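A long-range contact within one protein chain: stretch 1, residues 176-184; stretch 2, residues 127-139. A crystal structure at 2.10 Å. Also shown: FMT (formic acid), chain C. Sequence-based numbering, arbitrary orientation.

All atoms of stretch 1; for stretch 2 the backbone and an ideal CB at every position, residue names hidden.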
ATOM      1  N   ASN A 176      37.394   8.393 -10.006  1.00 55.34           N
ATOM      2  CA  ASN A 176      36.462   8.800  -8.942  1.00 53.49           C
ATOM      3  C   ASN A 176      37.084   8.853  -7.554  1.00 52.00           C
ATOM      4  O   ASN A 176      38.134   8.284  -7.313  1.00 51.88           O
ATOM      5  CB  ASN A 176      35.279   7.825  -8.838  1.00 54.17           C
ATOM      6  CG  ASN A 176      34.388   7.837 -10.052  1.00 53.09           C
ATOM      7  OD1 ASN A 176      33.344   8.488 -10.065  1.00 53.67           O
ATOM      8  ND2 ASN A 176      34.773   7.078 -11.063  1.00 53.17           N
ATOM      9  N   THR A 177      36.403   9.531  -6.637  1.00 50.51           N
ATOM     10  CA  THR A 177      36.621   9.287  -5.222  1.00 49.06           C
ATOM     11  C   THR A 177      35.661   8.175  -4.846  1.00 47.39           C
ATOM     12  O   THR A 177      34.464   8.270  -5.096  1.00 46.93           O
ATOM     13  CB  THR A 177      36.410  10.551  -4.362  1.00 49.18           C
ATOM     14  OG1 THR A 177      37.581  11.366  -4.460  1.00 51.43           O
ATOM     15  CG2 THR A 177      36.193  10.192  -2.882  1.00 49.27           C
ATOM     16  N   VAL A 178      36.215   7.118  -4.266  1.00 45.94           N
ATOM     17  CA  VAL A 178      35.446   5.942  -3.869  1.00 44.32           C
ATOM     18  C   VAL A 178      35.098   5.967  -2.384  1.00 43.23           C
ATOM     19  O   VAL A 178      35.969   6.185  -1.538  1.00 43.08           O
ATOM     20  CB  VAL A 178      36.222   4.646  -4.218  1.00 43.96           C
ATOM     21  CG1 VAL A 178      35.599   3.406  -3.527  1.00 43.16           C
ATOM     22  CG2 VAL A 178      36.289   4.477  -5.731  1.00 43.82           C
ATOM     23  N   ARG A 179      33.813   5.776  -2.086  1.00 42.01           N
ATOM     24  CA  ARG A 179      33.361   5.492  -0.733  1.00 40.95           C
ATOM     25  C   ARG A 179      32.982   4.019  -0.615  1.00 40.38           C
ATOM     26  O   ARG A 179      31.866   3.607  -0.970  1.00 39.85           O
ATOM     27  CB  ARG A 179      32.187   6.382  -0.333  1.00 40.58           C
ATOM     28  CG  ARG A 179      32.551   7.869  -0.314  1.00 42.19           C
ATOM     29  CD  ARG A 179      31.405   8.728   0.127  1.00 43.19           C
ATOM     30  NE  ARG A 179      31.815  10.133   0.110  1.00 46.25           N
ATOM     31  CZ  ARG A 179      30.983  11.165   0.078  1.00 44.96           C
ATOM     32  NH1 ARG A 179      29.671  10.972   0.069  1.00 44.19           N
ATOM     33  NH2 ARG A 179      31.476  12.396   0.072  1.00 45.86           N
ATOM     34  N   MET A 180      33.920   3.230  -0.110  1.00 39.04           N
ATOM     35  CA  MET A 180      33.690   1.813   0.053  1.00 38.67           C
ATOM     36  C   MET A 180      32.940   1.519   1.371  1.00 37.57           C
ATOM     37  O   MET A 180      33.400   1.883   2.455  1.00 36.84           O
ATOM     38  CB  MET A 180      35.026   1.079  -0.002  1.00 39.39           C
ATOM     39  CG  MET A 180      34.874  -0.414  -0.198  1.00 42.15           C
ATOM     40  SD  MET A 180      36.381  -1.092  -0.880  1.00 47.72           S
ATOM     41  CE  MET A 180      36.154  -2.821  -0.465  1.00 45.12           C
ATOM     42  N   VAL A 181      31.789   0.865   1.257  1.00 35.81           N
ATOM     43  CA  VAL A 181      30.956   0.525   2.397  1.00 35.42           C
ATOM     44  C   VAL A 181      31.056  -0.989   2.607  1.00 35.33           C
ATOM     45  O   VAL A 181      30.478  -1.766   1.830  1.00 34.99           O
ATOM     46  CB  VAL A 181      29.489   0.946   2.148  1.00 35.51           C
ATOM     47  CG1 VAL A 181      28.581   0.555   3.319  1.00 34.63           C
ATOM     48  CG2 VAL A 181      29.406   2.465   1.879  1.00 36.16           C
ATOM     49  N   VAL A 182      31.819  -1.397   3.625  1.00 34.60           N
ATOM     50  CA  VAL A 182      32.130  -2.814   3.850  1.00 34.59           C
ATOM     51  C   VAL A 182      31.105  -3.412   4.814  1.00 34.66           C
ATOM     52  O   VAL A 182      31.064  -3.055   5.996  1.00 34.78           O
ATOM     53  CB  VAL A 182      33.596  -3.034   4.335  1.00 34.36           C
ATOM     54  CG1 VAL A 182      33.930  -4.539   4.462  1.00 33.81           C
ATOM     55  CG2 VAL A 182      34.557  -2.390   3.384  1.00 33.38           C
ATOM     56  N   VAL A 183      30.257  -4.285   4.287  1.00 34.22           N
ATOM     57  CA  VAL A 183      29.118  -4.794   5.037  1.00 34.77           C
ATOM     58  C   VAL A 183      29.357  -6.216   5.558  1.00 35.65           C
ATOM     59  O   VAL A 183      30.223  -6.940   5.044  1.00 35.17           O
ATOM     60  CB  VAL A 183      27.833  -4.775   4.192  1.00 34.43           C
ATOM     61  CG1 VAL A 183      27.437  -3.321   3.850  1.00 34.10           C
ATOM     62  CG2 VAL A 183      28.016  -5.622   2.898  1.00 33.70           C
ATOM     63  N   GLY A 184      28.574  -6.599   6.561  1.00 36.54           N
ATOM     64  CA  GLY A 184      28.582  -7.958   7.095  1.00 38.63           C
ATOM     65  C   GLY A 184      27.353  -8.700   6.608  1.00 40.29           C
ATOM     66  O   GLY A 184      26.542  -9.121   7.414  1.00 40.64           O
ATOM     67  N   UNK A 127      19.595   5.864   1.546  1.00 45.83           N
ATOM     68  CA  UNK A 127      20.362   4.755   2.122  1.00 45.23           C
ATOM     69  C   UNK A 127      21.785   5.196   2.459  1.00 44.94           C
ATOM     70  O   UNK A 127      22.224   5.023   3.589  1.00 45.12           O
ATOM     71  CB  UNK A 127      20.394   3.568   1.157  1.00 45.23           C
ATOM     72  N   UNK A 128      22.478   5.793   1.498  1.00 44.79           N
ATOM     73  CA  UNK A 128      23.850   6.217   1.710  1.00 46.30           C
ATOM     74  C   UNK A 128      24.047   7.382   2.686  1.00 47.34           C
ATOM     75  O   UNK A 128      25.106   7.481   3.316  1.00 47.29           O
ATOM     76  CB  UNK A 128      24.453   6.602   0.358  1.00 46.30           C
ATOM     77  N   UNK A 129      23.033   8.245   2.801  1.00 47.75           N
ATOM     78  CA  UNK A 129      23.052   9.360   3.752  1.00 48.47           C
ATOM     79  C   UNK A 129      22.782   8.911   5.170  1.00 47.77           C
ATOM     80  O   UNK A 129      23.125   9.603   6.111  1.00 47.71           O
ATOM     81  CB  UNK A 129      22.023  10.418   3.349  1.00 48.47           C
ATOM     82  N   UNK A 130      22.153   7.753   5.317  1.00 47.51           N
ATOM     83  CA  UNK A 130      21.812   7.209   6.624  1.00 47.36           C
ATOM     84  C   UNK A 130      22.940   6.357   7.260  1.00 46.71           C
ATOM     85  O   UNK A 130      22.859   6.003   8.445  1.00 46.93           O
ATOM     86  CB  UNK A 130      20.544   6.363   6.494  1.00 47.36           C
ATOM     87  N   UNK A 131      23.978   6.032   6.487  1.00 45.45           N
ATOM     88  CA  UNK A 131      25.135   5.251   7.000  1.00 44.75           C
ATOM     89  C   UNK A 131      25.971   6.132   7.959  1.00 43.87           C
ATOM     90  O   UNK A 131      26.277   7.270   7.609  1.00 43.65           O
ATOM     91  CB  UNK A 131      26.004   4.748   5.846  1.00 44.75           C
ATOM     92  N   UNK A 132      26.354   5.612   9.153  1.00 42.80           N
ATOM     93  CA  UNK A 132      27.154   6.460  10.056  1.00 41.95           C
ATOM     94  C   UNK A 132      28.321   7.115   9.327  1.00 41.07           C
ATOM     95  O   UNK A 132      28.933   6.510   8.425  1.00 40.91           O
ATOM     96  CB  UNK A 132      27.681   5.635  11.232  1.00 41.95           C
ATOM     97  N   UNK A 133      28.618   8.350   9.707  1.00 40.07           N
ATOM     98  CA  UNK A 133      29.576   9.185   8.978  1.00 39.36           C
ATOM     99  C   UNK A 133      31.007   8.651   8.928  1.00 39.24           C
ATOM    100  O   UNK A 133      31.762   8.959   7.991  1.00 39.45           O
ATOM    101  CB  UNK A 133      29.598  10.579   9.608  1.00 39.36           C
ATOM    102  N   UNK A 134      31.395   7.878   9.941  1.00 38.72           N
ATOM    103  CA  UNK A 134      32.733   7.290   9.970  1.00 39.36           C
ATOM    104  C   UNK A 134      32.779   5.888   9.316  1.00 38.51           C
ATOM    105  O   UNK A 134      33.844   5.296   9.209  1.00 38.11           O
ATOM    106  CB  UNK A 134      33.220   7.203  11.418  1.00 39.36           C
ATOM    107  N   UNK A 135      31.624   5.371   8.900  1.00 37.80           N
ATOM    108  CA  UNK A 135      31.529   3.981   8.470  1.00 36.94           C
ATOM    109  C   UNK A 135      32.201   3.744   7.100  1.00 37.59           C
ATOM    110  O   UNK A 135      33.028   2.814   6.953  1.00 37.05           O
ATOM    111  CB  UNK A 135      30.058   3.563   8.409  1.00 36.94           C
ATOM    112  N   UNK A 136      31.873   4.586   6.114  1.00 36.86           N
ATOM    113  CA  UNK A 136      32.424   4.426   4.763  1.00 37.39           C
ATOM    114  C   UNK A 136      33.888   4.745   4.777  1.00 38.00           C
ATOM    115  O   UNK A 136      34.317   5.617   5.539  1.00 37.49           O
ATOM    116  CB  UNK A 136      31.698   5.317   3.753  1.00 37.39           C
ATOM    117  N   UNK A 137      34.645   4.053   3.923  1.00 38.96           N
ATOM    118  CA  UNK A 137      36.057   4.317   3.756  1.00 41.03           C
ATOM    119  C   UNK A 137      36.203   5.140   2.504  1.00 42.70           C
ATOM    120  O   UNK A 137      36.064   4.617   1.387  1.00 43.12           O
ATOM    121  CB  UNK A 137      36.878   3.028   3.685  1.00 41.03           C
ATOM    122  N   UNK A 138      36.479   6.425   2.684  1.00 44.05           N
ATOM    123  CA  UNK A 138      36.588   7.336   1.557  1.00 45.86           C
ATOM    124  C   UNK A 138      38.033   7.447   1.069  1.00 46.95           C
ATOM    125  O   UNK A 138      38.927   7.845   1.815  1.00 46.98           O
ATOM    126  CB  UNK A 138      36.053   8.717   1.942  1.00 45.86           C
ATOM    127  N   UNK A 139      38.253   7.077  -0.190  1.00 48.29           N
ATOM    128  CA  UNK A 139      39.567   7.169  -0.812  1.00 49.81           C
ATOM    129  C   UNK A 139      39.540   8.188  -1.957  1.00 51.57           C
ATOM    130  O   UNK A 139      38.906   7.940  -2.979  1.00 51.49           O
ATOM    131  CB  UNK A 139      40.015   5.798  -1.323  1.00 49.81           C
TER
HETATM  132  C   FMT C 360      38.794   7.195   5.068  1.00 46.06           C
HETATM  133  O1  FMT C 360      39.617   7.180   5.999  1.00 46.54           O
HETATM  134  O2  FMT C 360      37.589   6.945   5.190  1.00 45.12           O

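Positions 127, 129 and 130 have no atom of stretch 1 within 5.5 Å of the ideal CB, so the contact sets no preference; they are I127, N129 and E130. Position 128, with helical phi/psi of -69/-28, points CA-to-CB toward stretch 1 but across a gap, which a long or aromatic apolar side chain could span to V181. It is F128, whose CE1 lies 4.5 Å from V181 CG2, near the plane of the ring.

Position 131 is extended (-71/133) and also points toward the valine branches of V181, again with nothing near the CB. A branched or long aliphatic would suit. I131 reaches V181 CG1 with its CD1 at 3.9 Å. Positions 132, 133 and 134 are out of reach and stay unconstrained: P132, A133 and D134.

At 135 the CB points sideways, yet the carbonyl of V182 offers an acceptor some way off, beyond V181. A long side chain ending in a donor fits, aromatic or otherwise. The residue is Y135: with chi1 t, its OH donates to V182 O at 2.7 Å, while CE2 packs 4.0 Å from V181 CG1.

Position 136 has its ideal CB 4.0 Å from M180 O, 4.1 Å from V181 CG2 and 4.3 Å from R179 CB. A small apolar residue suffices here, although the coordinates do not exclude others. A136 supplies just its CB, 4.1 Å from V181 CG2.

From 137 the backbone pairs antiparallel with stretch 1. Position 137 lies opposite M180, with N to M180 O at 2.9 Å (176°) and M180 N to its O at 3.0 Å. Its CB shares a sheet face with M180, favouring an aliphatic, beta-branched or not. I137 places CB 4.5 Å from M180 CB and extends CD1 to 4.0 Å from V182 CG2.

Position 138 faces the other way, alongside R179, its ideal CB 4.3 Å from R179 CG. The guanidinium invites an acid, though a neutral acceptor could also serve. E138 forms a salt bridge, R179 NE to E138 OE1 at 2.7 Å; the NH2 bond to the same oxygen is weak. Its CG lies 3.6 Å from T177 CG2, and its backbone N donates to O2 of the formic acid at 2.8 Å.

Position 139 pairs with V178, its N to V178 O at 2.8 Å and V178 N to its O at 3.1 Å; its ideal CB lies 4.1 Å from V178 O on the face shared by V178 and M180, where an aliphatic would suit. The residue is L139, with chi1 m.

Stretch 2, residues 127-139: IFNEIPADYAIEL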
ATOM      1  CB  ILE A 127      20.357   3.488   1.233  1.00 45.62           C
ATOM      2  CG1 ILE A 127      18.974   2.830   1.306  1.00 44.38           C
ATOM      3  CG2 ILE A 127      21.470   2.499   1.685  1.00 44.72           C
ATOM      4  CD1 ILE A 127      18.714   1.834   0.190  1.00 47.96           C
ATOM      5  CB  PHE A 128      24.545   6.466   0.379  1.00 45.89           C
ATOM      6  CG  PHE A 128      24.724   5.215  -0.413  1.00 45.40           C
ATOM      7  CD1 PHE A 128      25.604   4.230   0.028  1.00 44.59           C
ATOM      8  CD2 PHE A 128      23.970   4.983  -1.562  1.00 44.92           C
ATOM      9  CE1 PHE A 128      25.758   3.041  -0.670  1.00 43.62           C
ATOM     10  CE2 PHE A 128      24.111   3.794  -2.271  1.00 44.78           C
ATOM     11  CZ  PHE A 128      25.008   2.821  -1.823  1.00 43.93           C
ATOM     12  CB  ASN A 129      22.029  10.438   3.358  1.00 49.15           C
ATOM     13  CG  ASN A 129      22.407  11.156   2.083  1.00 51.94           C
ATOM     14  OD1 ASN A 129      23.594  11.336   1.777  1.00 56.79           O
ATOM     15  ND2 ASN A 129      21.400  11.565   1.318  1.00 55.12           N
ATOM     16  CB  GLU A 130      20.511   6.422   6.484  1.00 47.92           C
ATOM     17  CG  GLU A 130      20.143   5.422   7.579  1.00 51.88           C
ATOM     18  CD  GLU A 130      18.915   4.584   7.189  1.00 58.56           C
ATOM     19  OE1 GLU A 130      19.013   3.727   6.267  1.00 62.24           O
ATOM     20  OE2 GLU A 130      17.839   4.792   7.791  1.00 61.40           O
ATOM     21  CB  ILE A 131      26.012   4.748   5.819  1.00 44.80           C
ATOM     22  CG1 ILE A 131      25.249   3.714   4.973  1.00 44.76           C
ATOM     23  CG2 ILE A 131      27.336   4.150   6.289  1.00 44.77           C
ATOM     24  CD1 ILE A 131      25.929   3.424   3.627  1.00 44.82           C
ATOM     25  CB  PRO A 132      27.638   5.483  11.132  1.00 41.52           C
ATOM     26  CG  PRO A 132      26.551   4.457  11.190  1.00 42.47           C
ATOM     27  CD  PRO A 132      26.027   4.312   9.774  1.00 42.60           C
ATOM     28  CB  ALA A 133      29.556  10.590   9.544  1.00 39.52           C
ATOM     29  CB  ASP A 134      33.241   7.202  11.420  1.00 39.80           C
ATOM     30  CG  ASP A 134      32.333   6.381  12.311  1.00 41.98           C
ATOM     31  OD1 ASP A 134      32.850   5.711  13.228  1.00 46.34           O
ATOM     32  OD2 ASP A 134      31.103   6.371  12.102  1.00 45.25           O
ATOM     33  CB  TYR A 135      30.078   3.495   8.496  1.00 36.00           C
ATOM     34  CG  TYR A 135      29.968   1.991   8.393  1.00 35.30           C
ATOM     35  CD1 TYR A 135      29.862   1.205   9.544  1.00 34.28           C
ATOM     36  CD2 TYR A 135      29.997   1.351   7.154  1.00 34.80           C
ATOM     37  CE1 TYR A 135      29.780  -0.156   9.476  1.00 34.76           C
ATOM     38  CE2 TYR A 135      29.925  -0.037   7.062  1.00 33.53           C
ATOM     39  CZ  TYR A 135      29.813  -0.782   8.227  1.00 35.83           C
ATOM     40  OH  TYR A 135      29.717  -2.150   8.173  1.00 35.68           O
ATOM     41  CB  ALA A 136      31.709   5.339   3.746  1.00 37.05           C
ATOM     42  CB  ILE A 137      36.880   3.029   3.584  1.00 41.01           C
ATOM     43  CG1 ILE A 137      36.702   2.121   4.794  1.00 41.52           C
ATOM     44  CG2 ILE A 137      38.363   3.361   3.324  1.00 41.24           C
ATOM     45  CD1 ILE A 137      36.879   0.670   4.479  1.00 41.75           C
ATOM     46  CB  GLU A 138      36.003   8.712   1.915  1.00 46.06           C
ATOM     47  CG  GLU A 138      35.967   9.662   0.722  1.00 47.93           C
ATOM     48  CD  GLU A 138      35.224  10.960   0.990  1.00 50.00           C
ATOM     49  OE1 GLU A 138      34.024  10.937   1.349  1.00 52.49           O
ATOM     50  OE2 GLU A 138      35.840  12.018   0.799  1.00 53.41           O
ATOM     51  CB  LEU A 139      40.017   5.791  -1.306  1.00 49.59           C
ATOM     52  CG  LEU A 139      39.883   4.662  -0.278  1.00 49.81           C
ATOM     53  CD1 LEU A 139      39.808   3.299  -0.961  1.00 49.43           C
ATOM     54  CD2 LEU A 139      40.999   4.719   0.771  1.00 48.57           C
TER
HETATM   55  O   HOH W   1      33.110   0.578   5.059  1.00 31.76           O
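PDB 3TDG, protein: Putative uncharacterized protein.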